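Local atomic coordinates of Thiol:disulfide interchange protein DsbA (Neisseria meningitidis serogroup B, PDB entry 2ZNM), a protein that probably acts as a periplasmic thiol-disulfide oxidoreductase of the DsbA type, built on a thioredoxin fold. Residues A[45-48]-A[49-53]. Residues are numbered along the deposited sequence; the frame is centred on the assembly and turned at random.
Sequences LKLG and KALPS
Leu-47, in the last turn of helix 42-50, meets Leu-51, the first residue beyond it, on the side that faces the sheet. Their side chains slant across one another. In both, CG lies beside the backbone N and anti to the carbonyl carbon (chi1 -76° and -78°), and the two branched ends leave the backbone in roughly the same direction. CB of Leu-47 is 4.1 Å from CD1 of Leu-51, and the two CD2 methyls also touch. Leu-51 N donates to Leu-47 O over 3.0 Å, a fairly straight bond tilted only modestly from the carbonyl plane. CB and CG of Leu-51 both pack against that same oxygen. Leu-51 is the first residue to leave helical geometry, and this bond carries the helical pattern up to the exit.

Lys-46 O receives two N-H groups. Ala-50 N is 2.9 Å away, in the carbonyl plane. Lys-49 N, at 3.2 Å, comes from well above that plane. The methyl of Ala-50 rests 3.4 Å from Lys-46 O.

On the outer side Lys-49 bends back over the preceding turn. Its CG lies 3.8 Å from Leu-45 O. Kinks at chi2 and chi4 bring NZ to 4.1 Å from CD2 of Leu-45, a loose contact at the exposed surface.

The helix lies in the crossover of the beta-alpha-beta unit that joins the parallel strands 24-30 and 55-61 of the thioredoxin fold. Leu-47 and Leu-51 both pack on Leu-57 of strand 55-61. Leu-47 also reaches Ile-175 of helix 167-185, and Pro-52 continues along that helix at Val-179 and Arg-183.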
loop_
_atom_site.group_PDB
_atom_site.type_symbol
_atom_site.label_atom_id
_atom_site.label_comp_id
_atom_site.label_asym_id
_atom_site.label_seq_id
_atom_site.Cartn_x
_atom_site.Cartn_y
_atom_site.Cartn_z
ATOM N N LEU A 45 -2.650 -10.702 -1.259
ATOM C CA LEU A 45 -2.915 -12.060 -0.791
ATOM C C LEU A 45 -2.107 -13.129 -1.565
ATOM O O LEU A 45 -1.502 -14.030 -0.960
ATOM C CB LEU A 45 -4.428 -12.329 -0.842
ATOM C CG LEU A 45 -5.126 -13.502 -0.124
ATOM C CD1 LEU A 45 -5.668 -14.509 -1.097
ATOM C CD2 LEU A 45 -4.307 -14.184 0.945
ATOM N N LYS A 46 -2.090 -13.020 -2.891
ATOM C CA LYS A 46 -1.358 -13.942 -3.740
ATOM C C LYS A 46 0.159 -13.834 -3.533
ATOM O O LYS A 46 0.853 -14.840 -3.455
ATOM C CB LYS A 46 -1.691 -13.649 -5.193
ATOM C CG LYS A 46 -2.011 -14.866 -6.019
ATOM C CD LYS A 46 -0.779 -15.613 -6.465
ATOM C CE LYS A 46 -1.173 -17.004 -6.949
ATOM N NZ LYS A 46 -1.963 -16.967 -8.212
ATOM N N LEU A 47 0.661 -12.601 -3.473
ATOM C CA LEU A 47 2.077 -12.335 -3.284
ATOM C C LEU A 47 2.561 -12.846 -1.929
ATOM O O LEU A 47 3.652 -13.381 -1.830
ATOM C CB LEU A 47 2.382 -10.837 -3.446
ATOM C CG LEU A 47 2.414 -10.297 -4.884
ATOM C CD1 LEU A 47 2.620 -8.787 -4.910
ATOM C CD2 LEU A 47 3.462 -11.019 -5.758
ATOM N N GLY A 48 1.733 -12.703 -0.900
ATOM C CA GLY A 48 2.046 -13.232 0.427
ATOM C C GLY A 48 2.407 -14.702 0.434
ATOM O O GLY A 48 3.227 -15.138 1.245
ATOM N N LYS A 49 1.804 -15.477 -0.465
ATOM C CA LYS A 49 2.101 -16.912 -0.541
ATOM C C LYS A 49 3.127 -17.265 -1.613
ATOM O O LYS A 49 3.888 -18.212 -1.438
ATOM C CB LYS A 49 0.816 -17.731 -0.725
ATOM C CG LYS A 49 -0.296 -17.436 0.295
ATOM C CD LYS A 49 -0.020 -18.091 1.641
ATOM C CE LYS A 49 -1.256 -18.088 2.547
ATOM N NZ LYS A 49 -1.754 -16.707 2.852
ATOM N N ALA A 50 3.160 -16.505 -2.711
ATOM C CA ALA A 50 3.975 -16.865 -3.887
ATOM C C ALA A 50 5.400 -16.323 -3.839
ATOM O O ALA A 50 6.309 -16.874 -4.480
ATOM C CB ALA A 50 3.290 -16.442 -5.174
ATOM N N LEU A 51 5.589 -15.247 -3.076
ATOM C CA LEU A 51 6.904 -14.623 -2.913
ATOM C C LEU A 51 7.907 -15.591 -2.263
ATOM O O LEU A 51 7.506 -16.430 -1.466
ATOM C CB LEU A 51 6.789 -13.334 -2.091
ATOM C CG LEU A 51 6.258 -12.080 -2.791
ATOM C CD1 LEU A 51 6.100 -10.953 -1.787
ATOM C CD2 LEU A 51 7.141 -11.629 -3.949
ATOM N N PRO A 52 9.206 -15.495 -2.625
ATOM C CA PRO A 52 10.227 -16.279 -1.905
ATOM C C PRO A 52 10.399 -15.837 -0.449
ATOM O O PRO A 52 9.929 -14.777 -0.068
ATOM C CB PRO A 52 11.509 -16.021 -2.710
ATOM C CG PRO A 52 11.266 -14.747 -3.424
ATOM C CD PRO A 52 9.798 -14.701 -3.720
ATOM N N SER A 53 11.067 -16.658 0.348
ATOM C CA SER A 53 11.241 -16.422 1.791
ATOM C C SER A 53 11.963 -15.117 2.183
ATOM O O SER A 53 11.717 -14.588 3.266
ATOM C CB SER A 53 11.958 -17.616 2.439
ATOM O OG SER A 53 11.214 -18.814 2.273
#